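Local coordinates for protein methylmalonyl-CoA carboxyltransferase 12S subunit (PDB 1ON3) that transfers the carboxyl group of methylmalonyl-CoA to the biotin of the 1.3S subunit as the hexameric core of the transcarboxylase complex, at residues Leu93-His98 / Leu255-Thr260; Glu277-Val282 / Asp491-Arg496. One frame throughout, in Å; residues are numbered along the deposited sequence.

How the interactions relate
Both contacts illustrate how an arginine ties distant parts of a chain together, and they lie in different halves of the duplicated carboxyltransferase. Interaction 1 belongs to the N-terminal half and joins the start of strand 95-102 to the loop after helix 241-253; interaction 2 belongs to the C-terminal half and joins helix 278-281 to the turn before helix 495-505. They follow one another along the chain without touching: their centres are about 35 Å apart and their nearest atoms about 17 Å. None of the residues in the four segments lines the methylmalonyl-CoA or methylmalonic acid pockets. The arginine grips one amide oxygen in interaction 1, but both oxygens of a carboxylate in interaction 2.

Interaction 1: Leu93-His98 / Leu255-Thr260; sequences LGRPVH and LPQNNT
R95 and Q257 carry this contact through a fork of hydrogen bonds in which two guanidinium nitrogens converge on one amide oxygen. R95 presents the side of its guanidinium, NE donating to Q257 OE1 at 2.8 Å and NH2 to the same Q257 OE1 at 2.9 Å. The oxygen lies in the guanidinium plane, yet the two flat groups are turned 74° apart, and NH2 approaches in the plane of the amide carbonyl while NE sits above it. The arginine chain bends at chi3 (54°), which turns NE out of line with the extended part of the chain before it.

The other end of the amide serves the strand backbone. Q257 NE2 donates to P96 O at 2.9 Å, almost straight at 164° and on a lone pair of that carbonyl. With both ends of the amide engaged, its rotation is fixed. Two backbone carbonyls add to the hold on the arginine: R95 NH2 makes a weak bond to L255 O at 2.7 Å, and NH1 bonds to L252 O near the end of helix 241-253.

Van der Waals contact is slight by comparison. The proline ring and the Q257 side chain cross at about a right angle, with P96 CD 3.5 Å from Q257 NE2.

The loop continues into an Asx turn, N258 OD1 accepting from T260 N. The whole joins the beginning of strand 95-102, just past the tight turn from strand 85-92, to the chain leaving helix 241-253, within the crotonase-like fold of the N-terminal half.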
ATOM      1  N   LEU E  93      13.268 -33.369   2.024  1.00 17.51           N
ATOM      2  CA  LEU E  93      13.788 -33.107   3.357  1.00 17.44           C
ATOM      3  C   LEU E  93      12.732 -32.330   4.137  1.00 17.79           C
ATOM      4  O   LEU E  93      13.032 -31.357   4.820  1.00 19.54           O
ATOM      5  CB  LEU E  93      15.112 -32.337   3.282  1.00 19.61           C
ATOM      6  CG  LEU E  93      16.358 -33.234   3.336  1.00 20.16           C
ATOM      7  CD1 LEU E  93      16.289 -34.304   2.263  1.00 27.44           C
ATOM      8  CD2 LEU E  93      17.615 -32.389   3.168  1.00 25.31           C
ATOM      9  N   GLY E  94      11.480 -32.762   4.002  1.00 17.08           N
ATOM     10  CA  GLY E  94      10.384 -32.119   4.707  1.00 18.38           C
ATOM     11  C   GLY E  94       9.820 -30.858   4.077  1.00 15.28           C
ATOM     12  O   GLY E  94       8.728 -30.428   4.439  1.00 14.72           O
ATOM     13  N   ARG E  95      10.552 -30.270   3.132  1.00 15.38           N
ATOM     14  CA  ARG E  95      10.117 -29.043   2.464  1.00 12.73           C
ATOM     15  C   ARG E  95       9.117 -29.320   1.360  1.00 14.68           C
ATOM     16  O   ARG E  95       9.378 -30.108   0.456  1.00 14.11           O
ATOM     17  CB  ARG E  95      11.317 -28.307   1.856  1.00 11.00           C
ATOM     18  CG  ARG E  95      12.344 -27.843   2.879  1.00 14.10           C
ATOM     19  CD  ARG E  95      13.597 -27.302   2.200  1.00 19.58           C
ATOM     20  NE  ARG E  95      13.265 -26.257   1.239  1.00 18.03           N
ATOM     21  CZ  ARG E  95      14.151 -25.600   0.501  1.00 12.82           C
ATOM     22  NH1 ARG E  95      15.451 -25.879   0.610  1.00  7.47           N
ATOM     23  NH2 ARG E  95      13.727 -24.652  -0.333  1.00 10.47           N
ATOM     24  N   PRO E  96       7.955 -28.665   1.414  1.00 13.14           N
ATOM     25  CA  PRO E  96       6.928 -28.861   0.389  1.00 13.85           C
ATOM     26  C   PRO E  96       7.418 -28.381  -0.980  1.00 14.55           C
ATOM     27  O   PRO E  96       8.030 -27.309  -1.086  1.00 13.82           O
ATOM     28  CB  PRO E  96       5.769 -27.990   0.896  1.00 14.72           C
ATOM     29  CG  PRO E  96       5.993 -27.960   2.399  1.00 15.20           C
ATOM     30  CD  PRO E  96       7.478 -27.762   2.476  1.00 15.15           C
ATOM     31  N   VAL E  97       7.157 -29.171  -2.019  1.00 12.20           N
ATOM     32  CA  VAL E  97       7.515 -28.797  -3.384  1.00 10.35           C
ATOM     33  C   VAL E  97       6.449 -29.319  -4.336  1.00 12.80           C
ATOM     34  O   VAL E  97       5.646 -30.174  -3.961  1.00 13.61           O
ATOM     35  CB  VAL E  97       8.879 -29.405  -3.858  1.00 10.38           C
ATOM     36  CG1 VAL E  97      10.039 -28.855  -3.034  1.00  7.41           C
ATOM     37  CG2 VAL E  97       8.831 -30.933  -3.803  1.00 11.57           C
ATOM     38  N   HIS E  98       6.438 -28.779  -5.552  1.00  9.76           N
ATOM     39  CA  HIS E  98       5.547 -29.225  -6.619  1.00  9.56           C
ATOM     40  C   HIS E  98       6.482 -29.666  -7.742  1.00 13.74           C
ATOM     41  O   HIS E  98       7.543 -29.067  -7.941  1.00 10.98           O
ATOM     42  CB  HIS E  98       4.622 -28.100  -7.085  1.00 12.65           C
ATOM     43  CG  HIS E  98       3.518 -27.812  -6.119  1.00 16.11           C
ATOM     44  ND1 HIS E  98       3.704 -27.064  -4.972  1.00 15.03           N
ATOM     45  CD2 HIS E  98       2.235 -28.243  -6.085  1.00 14.32           C
ATOM     46  CE1 HIS E  98       2.580 -27.051  -4.275  1.00 18.55           C
ATOM     47  NE2 HIS E  98       1.675 -27.762  -4.927  1.00 13.51           N
ATOM     48  N   LEU E 255      18.389 -22.775  -1.270  1.00 14.03           N
ATOM     49  CA  LEU E 255      17.296 -21.866  -1.592  1.00 12.45           C
ATOM     50  C   LEU E 255      16.099 -21.803  -0.662  1.00  9.70           C
ATOM     51  O   LEU E 255      15.721 -22.785  -0.029  1.00 12.56           O
ATOM     52  CB  LEU E 255      16.764 -22.181  -3.006  1.00  8.97           C
ATOM     53  CG  LEU E 255      17.820 -22.498  -4.076  1.00 12.00           C
ATOM     54  CD1 LEU E 255      17.143 -22.898  -5.405  1.00 10.55           C
ATOM     55  CD2 LEU E 255      18.710 -21.277  -4.273  1.00  8.89           C
ATOM     56  N   PRO E 256      15.481 -20.626  -0.583  1.00  9.95           N
ATOM     57  CA  PRO E 256      14.297 -20.442   0.257  1.00 12.23           C
ATOM     58  C   PRO E 256      13.120 -21.072  -0.505  1.00 12.36           C
ATOM     59  O   PRO E 256      13.259 -21.436  -1.681  1.00 12.57           O
ATOM     60  CB  PRO E 256      14.169 -18.931   0.325  1.00 12.75           C
ATOM     61  CG  PRO E 256      14.663 -18.507  -1.056  1.00 10.19           C
ATOM     62  CD  PRO E 256      15.887 -19.358  -1.220  1.00 11.74           C
ATOM     63  N   GLN E 257      11.979 -21.222   0.163  1.00 10.26           N
ATOM     64  CA  GLN E 257      10.791 -21.769  -0.475  1.00 11.31           C
ATOM     65  C   GLN E 257      10.248 -20.810  -1.528  1.00 12.40           C
ATOM     66  O   GLN E 257       9.767 -21.236  -2.586  1.00 10.07           O
ATOM     67  CB  GLN E 257       9.701 -22.001   0.562  1.00 13.80           C
ATOM     68  CG  GLN E 257       9.945 -23.180   1.466  1.00 14.94           C
ATOM     69  CD  GLN E 257       9.915 -24.486   0.698  1.00 13.13           C
ATOM     70  OE1 GLN E 257      10.945 -24.969   0.230  1.00 12.15           O
ATOM     71  NE2 GLN E 257       8.721 -25.055   0.547  1.00 15.74           N
ATOM     72  N   ASN E 258      10.313 -19.513  -1.226  1.00 11.67           N
ATOM     73  CA  ASN E 258       9.804 -18.474  -2.117  1.00 10.97           C
ATOM     74  C   ASN E 258      10.489 -17.144  -1.809  1.00 11.68           C
ATOM     75  O   ASN E 258      11.331 -17.071  -0.910  1.00 11.76           O
ATOM     76  CB  ASN E 258       8.284 -18.345  -1.952  1.00  9.49           C
ATOM     77  CG  ASN E 258       7.882 -18.062  -0.525  1.00 11.61           C
ATOM     78  OD1 ASN E 258       8.135 -16.985  -0.013  1.00 12.62           O
ATOM     79  ND2 ASN E 258       7.254 -19.042   0.129  1.00 12.83           N
ATOM     80  N   ASN E 259      10.130 -16.094  -2.538  1.00  9.58           N
ATOM     81  CA  ASN E 259      10.797 -14.810  -2.350  1.00 11.41           C
ATOM     82  C   ASN E 259      10.475 -14.008  -1.086  1.00 12.84           C
ATOM     83  O   ASN E 259      10.999 -12.909  -0.916  1.00 12.75           O
ATOM     84  CB  ASN E 259      10.606 -13.920  -3.591  1.00 13.34           C
ATOM     85  CG  ASN E 259       9.178 -13.428  -3.759  1.00 17.93           C
ATOM     86  OD1 ASN E 259       8.325 -13.673  -2.921  1.00 16.09           O
ATOM     87  ND2 ASN E 259       8.921 -12.715  -4.853  1.00 16.61           N
ATOM     88  N   THR E 260       9.621 -14.535  -0.205  1.00 10.91           N
ATOM     89  CA  THR E 260       9.287 -13.811   1.019  1.00  9.76           C
ATOM     90  C   THR E 260      10.157 -14.301   2.183  1.00 12.84           C
ATOM     91  O   THR E 260      10.065 -13.768   3.294  1.00 15.13           O
ATOM     92  CB  THR E 260       7.798 -14.004   1.439  1.00 15.43           C
ATOM     93  OG1 THR E 260       7.575 -15.375   1.785  1.00 11.63           O
ATOM     94  CG2 THR E 260       6.855 -13.623   0.310  1.00 14.15           C
TER

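Interaction 2: Glu277-Val282 / Asp491-Arg496; sequences ELRDIV and DPADTR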
ATOM      1  N   GLU E 277      46.898 -19.747   6.433  1.00 23.82           N
ATOM      2  CA  GLU E 277      47.174 -20.312   5.120  1.00 23.34           C
ATOM      3  C   GLU E 277      46.648 -19.395   4.028  1.00 20.87           C
ATOM      4  O   GLU E 277      47.161 -19.402   2.915  1.00 19.80           O
ATOM      5  CB  GLU E 277      46.541 -21.697   4.965  1.00 29.81           C
ATOM      6  CG  GLU E 277      47.066 -22.737   5.938  1.00 37.89           C
ATOM      7  CD  GLU E 277      46.494 -24.120   5.673  1.00 45.58           C
ATOM      8  OE1 GLU E 277      46.928 -24.770   4.697  1.00 49.03           O
ATOM      9  OE2 GLU E 277      45.599 -24.551   6.433  1.00 47.40           O
ATOM     10  N   LEU E 278      45.635 -18.598   4.356  1.00 21.17           N
ATOM     11  CA  LEU E 278      45.051 -17.665   3.392  1.00 20.54           C
ATOM     12  C   LEU E 278      46.055 -16.596   2.947  1.00 24.83           C
ATOM     13  O   LEU E 278      45.914 -16.006   1.869  1.00 17.88           O
ATOM     14  CB  LEU E 278      43.826 -16.989   3.997  1.00 17.95           C
ATOM     15  CG  LEU E 278      42.523 -17.789   3.961  1.00 23.78           C
ATOM     16  CD1 LEU E 278      41.508 -17.203   4.952  1.00 18.29           C
ATOM     17  CD2 LEU E 278      41.979 -17.779   2.517  1.00 20.57           C
ATOM     18  N   ARG E 279      47.063 -16.338   3.776  1.00 19.36           N
ATOM     19  CA  ARG E 279      48.071 -15.343   3.425  1.00 22.31           C
ATOM     20  C   ARG E 279      48.955 -15.827   2.295  1.00 17.92           C
ATOM     21  O   ARG E 279      49.616 -15.028   1.634  1.00 23.89           O
ATOM     22  CB  ARG E 279      48.983 -15.051   4.612  1.00 19.91           C
ATOM     23  CG  ARG E 279      48.317 -14.415   5.802  1.00 24.17           C
ATOM     24  CD  ARG E 279      49.303 -14.366   6.953  1.00 22.09           C
ATOM     25  NE  ARG E 279      48.683 -13.844   8.166  1.00 21.48           N
ATOM     26  CZ  ARG E 279      49.167 -14.038   9.388  1.00 21.55           C
ATOM     27  NH1 ARG E 279      50.279 -14.741   9.555  1.00 25.70           N
ATOM     28  NH2 ARG E 279      48.532 -13.543  10.443  1.00 22.55           N
ATOM     29  N   ASP E 280      48.973 -17.134   2.058  1.00 24.13           N
ATOM     30  CA  ASP E 280      49.870 -17.663   1.033  1.00 26.75           C
ATOM     31  C   ASP E 280      49.266 -18.120  -0.281  1.00 26.49           C
ATOM     32  O   ASP E 280      49.996 -18.463  -1.212  1.00 30.74           O
ATOM     33  CB  ASP E 280      50.686 -18.804   1.639  1.00 31.36           C
ATOM     34  CG  ASP E 280      51.307 -18.425   2.971  1.00 33.25           C
ATOM     35  OD1 ASP E 280      51.963 -17.367   3.029  1.00 34.22           O
ATOM     36  OD2 ASP E 280      51.136 -19.177   3.952  1.00 36.87           O
ATOM     37  N   ILE E 281      47.945 -18.117  -0.377  1.00 22.70           N
ATOM     38  CA  ILE E 281      47.295 -18.576  -1.592  1.00 22.17           C
ATOM     39  C   ILE E 281      47.488 -17.633  -2.769  1.00 21.75           C
ATOM     40  O   ILE E 281      47.772 -18.079  -3.880  1.00 22.56           O
ATOM     41  CB  ILE E 281      45.790 -18.788  -1.359  1.00 21.76           C
ATOM     42  CG1 ILE E 281      45.584 -19.819  -0.248  1.00 26.94           C
ATOM     43  CG2 ILE E 281      45.129 -19.247  -2.647  1.00 21.72           C
ATOM     44  CD1 ILE E 281      44.142 -19.946   0.233  1.00 26.35           C
ATOM     45  N   VAL E 282      47.331 -16.336  -2.515  1.00 17.94           N
ATOM     46  CA  VAL E 282      47.480 -15.312  -3.537  1.00 17.18           C
ATOM     47  C   VAL E 282      48.924 -14.803  -3.573  1.00 21.62           C
ATOM     48  O   VAL E 282      49.380 -14.136  -2.646  1.00 19.06           O
ATOM     49  CB  VAL E 282      46.532 -14.115  -3.257  1.00 17.52           C
ATOM     50  CG1 VAL E 282      46.568 -13.129  -4.416  1.00 20.44           C
ATOM     51  CG2 VAL E 282      45.122 -14.619  -3.016  1.00 20.85           C
ATOM     52  N   ASP E 491      44.181  -8.439   7.476  1.00 16.82           N
ATOM     53  CA  ASP E 491      45.130  -9.534   7.447  1.00 18.99           C
ATOM     54  C   ASP E 491      44.309 -10.601   6.704  1.00 17.57           C
ATOM     55  O   ASP E 491      43.182 -10.925   7.113  1.00 17.61           O
ATOM     56  CB  ASP E 491      45.436  -9.967   8.890  1.00 16.59           C
ATOM     57  CG  ASP E 491      46.267 -11.237   8.981  1.00 18.85           C
ATOM     58  OD1 ASP E 491      46.700 -11.548  10.112  1.00 17.81           O
ATOM     59  OD2 ASP E 491      46.479 -11.933   7.964  1.00 16.78           O
ATOM     60  N   PRO E 492      44.845 -11.136   5.595  1.00 15.58           N
ATOM     61  CA  PRO E 492      44.120 -12.160   4.831  1.00 15.24           C
ATOM     62  C   PRO E 492      43.594 -13.276   5.725  1.00 17.91           C
ATOM     63  O   PRO E 492      42.543 -13.871   5.454  1.00 16.49           O
ATOM     64  CB  PRO E 492      45.167 -12.660   3.840  1.00 13.99           C
ATOM     65  CG  PRO E 492      46.014 -11.433   3.603  1.00 12.67           C
ATOM     66  CD  PRO E 492      46.152 -10.838   4.982  1.00 16.59           C
ATOM     67  N   ALA E 493      44.324 -13.552   6.801  1.00 17.23           N
ATOM     68  CA  ALA E 493      43.940 -14.615   7.725  1.00 18.67           C
ATOM     69  C   ALA E 493      42.585 -14.403   8.396  1.00 16.31           C
ATOM     70  O   ALA E 493      41.972 -15.367   8.846  1.00 19.56           O
ATOM     71  CB  ALA E 493      45.032 -14.795   8.804  1.00 16.38           C
ATOM     72  N   ASP E 494      42.126 -13.152   8.475  1.00 15.51           N
ATOM     73  CA  ASP E 494      40.846 -12.834   9.114  1.00 14.87           C
ATOM     74  C   ASP E 494      39.667 -12.713   8.138  1.00 17.21           C
ATOM     75  O   ASP E 494      38.579 -12.312   8.537  1.00 17.23           O
ATOM     76  CB  ASP E 494      40.936 -11.511   9.893  1.00 17.34           C
ATOM     77  CG  ASP E 494      42.055 -11.503  10.942  1.00 18.08           C
ATOM     78  OD1 ASP E 494      42.266 -12.531  11.606  1.00 22.99           O
ATOM     79  OD2 ASP E 494      42.701 -10.450  11.115  1.00 19.11           O
ATOM     80  N   THR E 495      39.886 -13.046   6.869  1.00 15.45           N
ATOM     81  CA  THR E 495      38.828 -12.923   5.866  1.00 14.95           C
ATOM     82  C   THR E 495      37.479 -13.533   6.264  1.00 14.89           C
ATOM     83  O   THR E 495      36.447 -12.856   6.206  1.00 15.30           O
ATOM     84  CB  THR E 495      39.291 -13.513   4.529  1.00 15.23           C
ATOM     85  OG1 THR E 495      40.487 -12.839   4.117  1.00 13.92           O
ATOM     86  CG2 THR E 495      38.215 -13.311   3.439  1.00 15.60           C
ATOM     87  N   ARG E 496      37.474 -14.796   6.673  1.00 16.13           N
ATOM     88  CA  ARG E 496      36.215 -15.431   7.064  1.00 14.59           C
ATOM     89  C   ARG E 496      35.512 -14.630   8.155  1.00 16.31           C
ATOM     90  O   ARG E 496      34.315 -14.356   8.060  1.00 13.65           O
ATOM     91  CB  ARG E 496      36.457 -16.864   7.533  1.00 13.85           C
ATOM     92  CG  ARG E 496      35.176 -17.641   7.873  1.00 14.76           C
ATOM     93  CD  ARG E 496      35.502 -19.085   8.194  1.00 17.46           C
ATOM     94  NE  ARG E 496      34.515 -19.724   9.065  1.00 18.64           N
ATOM     95  CZ  ARG E 496      33.322 -20.163   8.678  1.00 22.05           C
ATOM     96  NH1 ARG E 496      32.933 -20.045   7.406  1.00 19.00           N
ATOM     97  NH2 ARG E 496      32.518 -20.733   9.571  1.00 14.66           N
TER
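The short helix 278-281 lies against the 3-10 turn 492-494 that leads into helix 495-505, with R279 CA 5.3 Å from P492 CA. In the crotonase-like fold of the C-terminal half, this joins the chain ahead of helix 293-299 to the segment following strand 488-489. R279 runs extended from CG to NE and meets D491 side-on in a two-pronged salt bridge, R279 NE to D491 OD2 at 2.9 Å and R279 NH2 to D491 OD1 at 2.7 Å. Guanidinium and carboxylate are nearly coplanar, 26° apart, and both oxygens are approached on their syn sides. Beside the bridge, R279 CG packs on P492 CB and A493 CB lies 3.8 Å from R279 NE. L278 brings CD1 to 3.5 Å from P492 O, and its side chain also touches helix 293-299. M12 of a neighbouring subunit packs on R279 and P492. An alanine in place of R279 would probably leave the D491 carboxylate without its charged mate and open a gap beside A493. D491 OD2 also closes an Asx turn, accepting from A493 N at 2.9 Å from above the carboxylate plane.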